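Local coordinates for protein ribokinase, putative (Burkholderia thailandensis, PDB 3B1N) that binds ADP and the nucleoside analogue mizoribine and probably works as a nucleoside kinase of the PfkB (ribokinase) family, at residues L70-A75 and V94-S100; A64-L70 and L87-R93; Q236-V240 and G273-L278. Residue numbers count along the deposited sequence, not the author numbering.

Contact 1 (L70-A75 and V94-S100); sequences LGAVDA and VLPDTYS
Two parallel strands of the beta-alpha-beta unit 64-71, 76-85, 88-95 end together here, in the Rossmann-like sheet of a PfkB-family kinase, and the segments beyond them fold against each other. L70 and G71 are extended and pair with V94 and L95 (L70-V94 CA-CA 4.8 Å). A72 and V73 then take helical angles (-56/-29° and -60/-39°), and D74 N bonds to G71 O (3.2 Å). V94 (chi1 t) places CG1 3.8 Å from A72 CB and 4.2 Å from A75 CB. L95 N donates to L70 O (2.8 Å), and L95 O accepts from A72 N (2.8 Å). A type II turn from L95 to T98 follows, D97 having phi 55°. T98 OG1 donates to P96 O (2.9 Å) within the turn. T98 O accepts from V73 N (3.0 Å). Y99 (chi1 m) offers one ring face to V73 CG1, a CH-pi contact 3.9 Å from the centroid. S100 returns beside G71 (CA-CA 4.2 Å), where a side chain would clash with T98 O and Y99 C. S100 OG donates to D74 OD1 (2.8 Å), with D74 chi1 p. Water 1 bridges D74 OD2 (2.5 Å), also salt-bridged to R44, and S100 O (2.7 Å). S100 OG takes the N of G71 (3.0 Å), and D74 OD1 the N of S100 (2.9 Å), so side chains satisfy backbone NH groups at and just past the strand ends.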
loop_
_atom_site.group_PDB
_atom_site.type_symbol
_atom_site.label_atom_id
_atom_site.label_comp_id
_atom_site.label_asym_id
_atom_site.label_seq_id
_atom_site.Cartn_x
_atom_site.Cartn_y
_atom_site.Cartn_z
ATOM N N LEU B 70 -16.918 16.497 1.785
ATOM C CA LEU B 70 -17.226 15.316 0.949
ATOM C C LEU B 70 -17.485 15.760 -0.496
ATOM O O LEU B 70 -17.669 16.967 -0.760
ATOM C CB LEU B 70 -18.474 14.572 1.444
ATOM C CG LEU B 70 -18.214 13.738 2.706
ATOM C CD1 LEU B 70 -19.624 13.331 3.247
ATOM C CD2 LEU B 70 -17.367 12.516 2.351
ATOM N N GLY B 71 -17.443 14.809 -1.423
ATOM C CA GLY B 71 -17.692 15.139 -2.856
ATOM C C GLY B 71 -19.074 14.636 -3.244
ATOM O O GLY B 71 -19.402 13.492 -2.944
ATOM N N ALA B 72 -19.882 15.456 -3.917
ATOM C CA ALA B 72 -21.245 15.057 -4.271
ATOM C C ALA B 72 -21.391 13.783 -5.062
ATOM O O ALA B 72 -22.427 13.118 -4.981
ATOM C CB ALA B 72 -21.953 16.201 -5.016
ATOM N N VAL B 73 -20.393 13.425 -5.868
ATOM C CA VAL B 73 -20.554 12.272 -6.718
ATOM C C VAL B 73 -20.817 11.040 -5.888
ATOM O O VAL B 73 -21.589 10.174 -6.301
ATOM C CB VAL B 73 -19.312 12.047 -7.631
ATOM C CG1 VAL B 73 -19.418 10.701 -8.461
ATOM C CG2 VAL B 73 -19.142 13.212 -8.552
ATOM N N ASP B 74 -20.134 10.920 -4.734
ATOM C CA ASP B 74 -20.263 9.679 -3.965
ATOM C C ASP B 74 -20.444 9.925 -2.477
ATOM O O ASP B 74 -20.300 9.006 -1.708
ATOM C CB ASP B 74 -19.086 8.751 -4.253
ATOM C CG ASP B 74 -17.766 9.384 -3.957
ATOM O OD1 ASP B 74 -17.742 10.545 -3.484
ATOM O OD2 ASP B 74 -16.735 8.698 -4.221
ATOM N N ALA B 75 -20.868 11.135 -2.116
ATOM C CA ALA B 75 -21.117 11.464 -0.688
ATOM C C ALA B 75 -22.322 10.741 -0.088
ATOM O O ALA B 75 -22.336 10.550 1.149
ATOM C CB ALA B 75 -21.297 12.923 -0.493
ATOM N N VAL B 94 -20.674 19.429 1.307
ATOM C CA VAL B 94 -20.624 18.575 0.123
ATOM C C VAL B 94 -20.314 19.401 -1.131
ATOM O O VAL B 94 -21.073 20.318 -1.469
ATOM C CB VAL B 94 -21.944 17.842 -0.058
ATOM C CG1 VAL B 94 -21.899 16.974 -1.323
ATOM C CG2 VAL B 94 -22.201 16.950 1.165
ATOM N N LEU B 95 -19.235 19.069 -1.837
ATOM C CA LEU B 95 -18.849 19.862 -3.030
ATOM C C LEU B 95 -19.381 19.263 -4.306
ATOM O O LEU B 95 -19.231 18.068 -4.579
ATOM C CB LEU B 95 -17.334 19.937 -3.146
ATOM C CG LEU B 95 -16.563 20.289 -1.889
ATOM C CD1 LEU B 95 -15.039 20.263 -2.187
ATOM C CD2 LEU B 95 -17.023 21.632 -1.352
ATOM N N PRO B 96 -20.014 20.088 -5.161
ATOM C CA PRO B 96 -20.634 19.539 -6.370
ATOM C C PRO B 96 -19.634 18.986 -7.342
ATOM O O PRO B 96 -18.492 19.444 -7.392
ATOM C CB PRO B 96 -21.347 20.766 -7.015
ATOM C CG PRO B 96 -21.497 21.690 -5.936
ATOM C CD PRO B 96 -20.418 21.475 -4.901
ATOM N N ASP B 97 -20.059 17.937 -8.056
ATOM C CA ASP B 97 -19.267 17.388 -9.174
ATOM C C ASP B 97 -17.841 16.998 -8.779
ATOM O O ASP B 97 -16.869 17.106 -9.569
ATOM C CB ASP B 97 -19.262 18.381 -10.372
ATOM C CG ASP B 97 -18.731 17.752 -11.639
ATOM O OD1 ASP B 97 -17.885 18.388 -12.334
ATOM O OD2 ASP B 97 -19.136 16.606 -11.924
ATOM N N THR B 98 -17.712 16.509 -7.546
ATOM C CA THR B 98 -16.394 16.176 -6.967
ATOM C C THR B 98 -16.496 14.796 -6.312
ATOM O O THR B 98 -17.579 14.441 -5.809
ATOM C CB THR B 98 -15.999 17.249 -5.896
ATOM O OG1 THR B 98 -15.912 18.518 -6.530
ATOM C CG2 THR B 98 -14.657 16.990 -5.252
ATOM N N TYR B 99 -15.386 14.060 -6.303
ATOM C CA TYR B 99 -15.345 12.778 -5.585
ATOM C C TYR B 99 -14.897 13.018 -4.150
ATOM O O TYR B 99 -14.075 13.899 -3.899
ATOM C CB TYR B 99 -14.414 11.766 -6.263
ATOM C CG TYR B 99 -14.998 11.202 -7.552
ATOM C CD1 TYR B 99 -15.632 9.958 -7.550
ATOM C CD2 TYR B 99 -14.896 11.909 -8.754
ATOM C CE1 TYR B 99 -16.144 9.417 -8.758
ATOM C CE2 TYR B 99 -15.431 11.385 -9.933
ATOM C CZ TYR B 99 -16.045 10.159 -9.901
ATOM O OH TYR B 99 -16.558 9.635 -11.054
ATOM N N SER B 100 -15.411 12.199 -3.216
ATOM C CA SER B 100 -14.879 12.217 -1.867
ATOM C C SER B 100 -13.473 11.643 -1.815
ATOM O O SER B 100 -13.074 10.850 -2.687
ATOM C CB SER B 100 -15.803 11.414 -0.937
ATOM O OG SER B 100 -17.136 11.862 -1.079
HETATM O O HOH W 1 -14.227 8.768 -4.006
#

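Contact 2 (A64-L70 and L87-R93); sequences ARMMGTL and LSREYVR
Water stands in for direct strand pairing over the first half of this contact. Water 2 donates to A64 O (2.8 Å) and S88 O (2.7 Å) and accepts from M66 N (2.9 Å). Water 3 joins A64 O (2.8 Å) to S88 N (2.8 Å). Water 4 donates to M66 O (2.7 Å) and S88 O (2.9 Å) and accepts from Y91 N (2.9 Å). A64-L70 is a continuous strand. L87-R93 runs parallel to it but turns a corner at E90 and Y91. A type I turn from R89 to V92 makes the corner, and an ST turn, E90 N to S88 OG (3.1 Å), overlaps it. Direct pairing follows, with G68 opposite V92 and T69 opposite R93 (CA-CA 5.2 and 4.8 Å). Its hydrogen bonds are G68 N to Y91 O (3.2 Å), R93 N to G68 O (3.0 Å) and L70 N to R93 O (2.9 Å). On one face, R65 NH1 forms a salt bridge with E90 OE2 (3.0 Å); R65 NH2 has a second one with D63. Y91 (chi1 m) brings CD1 to 3.7 Å from M67 CE. On the other face, V92 (chi1 t) sets CG2 4.0 Å from M66 CB and CG1 3.7 Å from L70 CD1. The strands belong to one beta-alpha-beta unit of the Rossmann-like sheet. Helix 76-85 connects them and covers L70 and V92. Helix 49-59 packs on A64 and M66, while strand 3-6 borders A64-L70 on its other side.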
loop_
_atom_site.group_PDB
_atom_site.type_symbol
_atom_site.label_atom_id
_atom_site.label_comp_id
_atom_site.label_asym_id
_atom_site.label_seq_id
_atom_site.Cartn_x
_atom_site.Cartn_y
_atom_site.Cartn_z
ATOM N N ALA B 64 -20.936 14.533 18.777
ATOM C CA ALA B 64 -19.768 14.770 17.915
ATOM C C ALA B 64 -20.212 15.508 16.671
ATOM O O ALA B 64 -21.117 15.041 16.007
ATOM C CB ALA B 64 -19.194 13.391 17.523
ATOM N N ARG B 65 -19.544 16.633 16.378
ATOM C CA ARG B 65 -19.874 17.440 15.203
ATOM C C ARG B 65 -18.710 17.375 14.213
ATOM O O ARG B 65 -17.720 18.088 14.382
ATOM C CB ARG B 65 -20.163 18.918 15.588
ATOM C CG ARG B 65 -21.196 19.073 16.745
ATOM C CD ARG B 65 -22.585 18.739 16.299
ATOM N NE ARG B 65 -23.515 18.877 17.448
ATOM C CZ ARG B 65 -24.053 20.021 17.874
ATOM N NH1 ARG B 65 -23.840 21.177 17.251
ATOM N NH2 ARG B 65 -24.845 20.005 18.947
ATOM N N MET B 66 -18.839 16.502 13.207
ATOM C CA MET B 66 -17.781 16.385 12.171
ATOM C C MET B 66 -17.718 17.646 11.328
ATOM O O MET B 66 -18.771 18.131 10.901
ATOM C CB MET B 66 -18.070 15.221 11.237
ATOM C CG MET B 66 -18.049 13.855 11.944
ATOM S SD MET B 66 -18.731 12.493 10.941
ATOM C CE MET B 66 -17.887 12.789 9.466
ATOM N N MET B 67 -16.488 18.117 11.114
ATOM C CA MET B 67 -16.258 19.237 10.201
ATOM C C MET B 67 -15.289 18.758 9.148
ATOM O O MET B 67 -14.124 18.462 9.459
ATOM C CB MET B 67 -15.685 20.419 10.949
ATOM C CG MET B 67 -15.388 21.609 9.987
ATOM S SD MET B 67 -14.935 23.160 10.836
ATOM C CE MET B 67 -16.574 23.840 11.102
ATOM N N GLY B 68 -15.792 18.678 7.933
ATOM C CA GLY B 68 -14.969 18.186 6.810
ATOM C C GLY B 68 -15.723 18.329 5.521
ATOM O O GLY B 68 -16.926 18.701 5.509
ATOM N N THR B 69 -15.042 18.012 4.414
ATOM C CA THR B 69 -15.658 18.092 3.100
ATOM C C THR B 69 -15.773 16.717 2.432
ATOM O O THR B 69 -14.843 15.890 2.548
ATOM C CB THR B 69 -14.817 19.046 2.177
ATOM O OG1 THR B 69 -13.425 18.753 2.350
ATOM C CG2 THR B 69 -15.021 20.488 2.612
ATOM N N LEU B 70 -16.918 16.497 1.785
ATOM C CA LEU B 70 -17.226 15.316 0.949
ATOM C C LEU B 70 -17.485 15.760 -0.496
ATOM O O LEU B 70 -17.669 16.967 -0.760
ATOM C CB LEU B 70 -18.474 14.572 1.444
ATOM C CG LEU B 70 -18.214 13.738 2.706
ATOM C CD1 LEU B 70 -19.624 13.331 3.247
ATOM C CD2 LEU B 70 -17.367 12.516 2.351
ATOM N N LEU B 87 -25.324 11.293 13.788
ATOM C CA LEU B 87 -24.204 12.240 13.641
ATOM C C LEU B 87 -24.660 13.459 12.833
ATOM O O LEU B 87 -25.135 13.328 11.686
ATOM C CB LEU B 87 -22.991 11.563 12.988
ATOM C CG LEU B 87 -22.253 10.477 13.785
ATOM C CD1 LEU B 87 -21.375 9.628 12.916
ATOM C CD2 LEU B 87 -21.396 11.180 14.809
ATOM N N SER B 88 -24.511 14.639 13.436
ATOM C CA SER B 88 -24.975 15.877 12.835
ATOM C C SER B 88 -24.160 16.127 11.579
ATOM O O SER B 88 -22.933 15.976 11.625
ATOM C CB SER B 88 -24.707 17.074 13.735
ATOM O OG SER B 88 -25.158 18.237 13.097
ATOM N N ARG B 89 -24.855 16.545 10.517
ATOM C CA ARG B 89 -24.204 16.942 9.257
ATOM C C ARG B 89 -23.990 18.442 9.172
ATOM O O ARG B 89 -23.648 18.959 8.092
ATOM C CB ARG B 89 -24.966 16.412 8.040
ATOM C CG ARG B 89 -24.961 14.857 7.999
ATOM C CD ARG B 89 -25.653 14.219 6.775
ATOM N NE ARG B 89 -27.072 14.515 6.646
ATOM C CZ ARG B 89 -27.598 15.425 5.819
ATOM N NH1 ARG B 89 -26.837 16.192 5.034
ATOM N NH2 ARG B 89 -28.913 15.586 5.791
ATOM N N GLU B 90 -24.136 19.133 10.315
ATOM C CA GLU B 90 -24.107 20.612 10.390
ATOM C C GLU B 90 -22.864 21.171 9.658
ATOM O O GLU B 90 -22.989 22.096 8.817
ATOM C CB GLU B 90 -24.101 21.041 11.879
ATOM C CG GLU B 90 -24.006 22.541 12.077
ATOM C CD GLU B 90 -24.159 22.962 13.541
ATOM O OE1 GLU B 90 -24.206 24.183 13.792
ATOM O OE2 GLU B 90 -24.184 22.092 14.447
ATOM N N TYR B 91 -21.696 20.587 9.932
ATOM C CA TYR B 91 -20.404 21.126 9.420
ATOM C C TYR B 91 -19.767 20.221 8.362
ATOM O O TYR B 91 -18.564 20.347 8.096
ATOM C CB TYR B 91 -19.423 21.358 10.578
ATOM C CG TYR B 91 -19.974 22.271 11.655
ATOM C CD1 TYR B 91 -20.226 23.604 11.360
ATOM C CD2 TYR B 91 -20.237 21.793 12.937
ATOM C CE1 TYR B 91 -20.759 24.468 12.329
ATOM C CE2 TYR B 91 -20.755 22.652 13.937
ATOM C CZ TYR B 91 -21.018 23.980 13.605
ATOM O OH TYR B 91 -21.507 24.835 14.587
ATOM N N VAL B 92 -20.579 19.319 7.792
ATOM C CA VAL B 92 -20.132 18.442 6.675
ATOM C C VAL B 92 -20.555 19.148 5.369
ATOM O O VAL B 92 -21.759 19.205 5.042
ATOM C CB VAL B 92 -20.719 17.018 6.781
ATOM C CG1 VAL B 92 -20.299 16.160 5.565
ATOM C CG2 VAL B 92 -20.232 16.370 8.057
ATOM N N ARG B 93 -19.594 19.668 4.610
ATOM C CA ARG B 93 -19.908 20.395 3.374
ATOM C C ARG B 93 -19.706 19.466 2.188
ATOM O O ARG B 93 -18.689 18.784 2.116
ATOM C CB ARG B 93 -19.071 21.670 3.245
ATOM C CG ARG B 93 -19.269 22.349 1.900
ATOM C CD ARG B 93 -19.462 23.835 1.962
ATOM N NE ARG B 93 -19.274 24.439 0.641
ATOM C CZ ARG B 93 -18.785 25.665 0.478
ATOM N NH1 ARG B 93 -18.618 26.183 -0.748
ATOM N NH2 ARG B 93 -18.472 26.357 1.571
HETATM O O HOH W 2 -21.128 14.730 13.199
HETATM O O HOH W 3 -23.900 14.783 16.176
HETATM O O HOH W 4 -21.343 18.358 11.714
#

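Contact 3 (Q236-V240 and G273-L278); sequences QIPAV and GRLASL. With ADP (adenosine-5'-diphosphate), chain G.
Q236 is the penultimate residue of an edge strand, and its CA-to-CB bond points away from the helix residues G273-L278. I237 ends the strand. Its m,m rotamer lays the side chain along the helix. I237 CG2 lies 3.3 Å from G273 O and 3.7 Å from S277 CB. A CB on G273 would fall 2.4 Å from I237 CD1, so the missing side chain makes room for the isoleucine. P238 continues in an extended conformation (psi 152°). Its ring atom CD sits over one face of the R274 guanidinium, 3.6 Å from NH2; R274 NH1 bonds to A270 O. P238 O accepts the only direct hydrogen bond between the segments, from S277 OG (2.7 Å). S277 has chi1 t, and its CA is 5.7 Å from that of A239. The same S277 OG accepts a 3.3 Å hydrogen bond from ADP O2'. V240 (chi1 t) points toward the helix. Its CG2 is 3.8 Å from L278 CA and its CG1 is 4.0 Å from L278 CD1. Water 5 accepts from V240 N (2.9 Å), donates to S277 O (2.8 Å) and bonds to ADP O2' (2.8 Å). V240 O lies 3.2 Å from ADP C2, beside the adenine. The contact thus forms one wall of the nucleotide pocket, against both ribose and base. Strand 226-230 is the sheet neighbour of I237. Helix 296-307 covers V240, R274 and L278, and helix 251-264 packs on A276.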
loop_
_atom_site.group_PDB
_atom_site.type_symbol
_atom_site.label_atom_id
_atom_site.label_comp_id
_atom_site.label_asym_id
_atom_site.label_seq_id
_atom_site.Cartn_x
_atom_site.Cartn_y
_atom_site.Cartn_z
ATOM N N GLN B 236 1.094 5.932 32.620
ATOM C CA GLN B 236 1.375 4.800 31.766
ATOM C C GLN B 236 0.056 4.056 31.591
ATOM O O GLN B 236 -0.451 3.399 32.516
ATOM C CB GLN B 236 2.401 3.880 32.412
ATOM C CG GLN B 236 3.743 4.557 32.729
ATOM C CD GLN B 236 4.549 4.880 31.485
ATOM O OE1 GLN B 236 5.278 5.880 31.440
ATOM N NE2 GLN B 236 4.407 4.059 30.456
ATOM N N ILE B 237 -0.530 4.152 30.398
ATOM C CA ILE B 237 -1.833 3.586 30.173
ATOM C C ILE B 237 -1.644 2.186 29.594
ATOM O O ILE B 237 -0.996 2.044 28.544
ATOM C CB ILE B 237 -2.596 4.433 29.108
ATOM C CG1 ILE B 237 -2.688 5.920 29.515
ATOM C CG2 ILE B 237 -3.998 3.804 28.797
ATOM C CD1 ILE B 237 -3.427 6.136 30.881
ATOM N N PRO B 238 -2.213 1.169 30.233
ATOM C CA PRO B 238 -2.079 -0.183 29.669
ATOM C C PRO B 238 -2.954 -0.392 28.469
ATOM O O PRO B 238 -4.048 0.187 28.397
ATOM C CB PRO B 238 -2.563 -1.111 30.797
ATOM C CG PRO B 238 -3.239 -0.219 31.803
ATOM C CD PRO B 238 -2.987 1.221 31.493
ATOM N N ALA B 239 -2.527 -1.278 27.572
ATOM C CA ALA B 239 -3.449 -1.794 26.582
ATOM C C ALA B 239 -4.516 -2.682 27.194
ATOM O O ALA B 239 -4.305 -3.292 28.253
ATOM C CB ALA B 239 -2.677 -2.587 25.490
ATOM N N VAL B 240 -5.650 -2.784 26.528
ATOM C CA VAL B 240 -6.661 -3.785 26.836
ATOM C C VAL B 240 -6.415 -4.946 25.883
ATOM O O VAL B 240 -6.298 -4.726 24.680
ATOM C CB VAL B 240 -8.105 -3.219 26.666
ATOM C CG1 VAL B 240 -9.182 -4.256 26.897
ATOM C CG2 VAL B 240 -8.322 -2.129 27.678
ATOM N N GLY B 273 -7.445 7.988 29.675
ATOM C CA GLY B 273 -6.490 7.146 28.908
ATOM C C GLY B 273 -6.984 5.717 28.825
ATOM O O GLY B 273 -6.888 5.103 27.754
ATOM N N ARG B 274 -7.497 5.160 29.933
ATOM C CA ARG B 274 -7.916 3.767 29.888
ATOM C C ARG B 274 -9.153 3.599 29.010
ATOM O O ARG B 274 -9.302 2.581 28.321
ATOM C CB ARG B 274 -8.154 3.256 31.324
ATOM C CG ARG B 274 -6.844 2.946 31.993
ATOM C CD ARG B 274 -7.072 2.678 33.481
ATOM N NE ARG B 274 -5.816 2.169 34.083
ATOM C CZ ARG B 274 -4.742 2.916 34.328
ATOM N NH1 ARG B 274 -4.682 4.217 34.019
ATOM N NH2 ARG B 274 -3.663 2.329 34.896
ATOM N N LEU B 275 -10.052 4.601 29.008
ATOM C CA LEU B 275 -11.207 4.506 28.133
ATOM C C LEU B 275 -10.754 4.518 26.657
ATOM O O LEU B 275 -11.282 3.732 25.873
ATOM C CB LEU B 275 -12.212 5.656 28.432
ATOM C CG LEU B 275 -13.439 5.628 27.529
ATOM C CD1 LEU B 275 -14.317 4.389 27.766
ATOM C CD2 LEU B 275 -14.288 6.907 27.802
ATOM N N ALA B 276 -9.845 5.430 26.332
ATOM C CA ALA B 276 -9.275 5.546 24.979
ATOM C C ALA B 276 -8.662 4.185 24.582
ATOM O O ALA B 276 -8.879 3.683 23.474
ATOM C CB ALA B 276 -8.234 6.628 24.992
ATOM N N SER B 277 -7.867 3.613 25.484
ATOM C CA SER B 277 -7.183 2.329 25.275
ATOM C C SER B 277 -8.200 1.216 25.020
ATOM O O SER B 277 -8.063 0.411 24.059
ATOM C CB SER B 277 -6.366 2.044 26.515
ATOM O OG SER B 277 -5.650 0.840 26.286
ATOM N N LEU B 278 -9.281 1.222 25.792
ATOM C CA LEU B 278 -10.355 0.257 25.568
ATOM C C LEU B 278 -10.966 0.428 24.194
ATOM O O LEU B 278 -11.171 -0.570 23.471
ATOM C CB LEU B 278 -11.439 0.361 26.631
ATOM C CG LEU B 278 -12.680 -0.460 26.414
ATOM C CD1 LEU B 278 -12.391 -1.941 26.365
ATOM C CD2 LEU B 278 -13.677 -0.143 27.539
HETATM P PB ADP G . -2.528 4.507 15.306
HETATM O O1B ADP G . -1.182 4.225 14.657
HETATM O O2B ADP G . -2.727 5.987 15.427
HETATM O O3B ADP G . -3.767 3.840 14.822
HETATM P PA ADP G . -1.764 2.813 17.660
HETATM O O1A ADP G . -1.374 1.661 16.723
HETATM O O2A ADP G . -0.735 3.395 18.580
HETATM O O3A ADP G . -2.335 4.073 16.895
HETATM O "O5'" ADP G . -2.994 2.204 18.409
HETATM C "C5'" ADP G . -3.737 3.103 19.240
HETATM C "C4'" ADP G . -4.281 2.445 20.499
HETATM O "O4'" ADP G . -5.165 1.366 20.124
HETATM C "C3'" ADP G . -3.197 1.797 21.395
HETATM O "O3'" ADP G . -2.574 2.770 22.247
HETATM C "C2'" ADP G . -3.999 0.707 22.058
HETATM O "O2'" ADP G . -4.719 1.246 23.188
HETATM C "C1'" ADP G . -4.994 0.273 21.018
HETATM N N9 ADP G . -4.417 -0.853 20.233
HETATM C C8 ADP G . -3.685 -0.824 19.073
HETATM N N7 ADP G . -3.307 -2.096 18.726
HETATM C C5 ADP G . -3.723 -2.903 19.690
HETATM C C6 ADP G . -3.619 -4.335 19.958
HETATM N N6 ADP G . -2.955 -5.107 19.052
HETATM N N1 ADP G . -4.175 -4.817 21.055
HETATM C C2 ADP G . -4.831 -4.035 21.946
HETATM N N3 ADP G . -4.981 -2.719 21.748
HETATM C C4 ADP G . -4.444 -2.113 20.690
HETATM O O HOH W 5 -5.769 -1.157 24.081
#

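How the contacts relate
Contact 2 covers the strand pair 64-71 with 88-95, and contact 1 takes its last pairs and the turns that follow; their centres are 14 Å apart. L70 belongs to both: its N bonds back to R93 in contact 2, and its O bonds on to L95 in contact 1. Contact 3 lies across the chain's centre, at the other edge strand of the same sheet. Its centre is 37 Å from that of contact 1 and 28 Å from that of contact 2. Contact 3 touches ADP directly. The other two stand back from the nucleoside site: the side chains of L70 and S100 are each about 10 Å from the bound mizoribine.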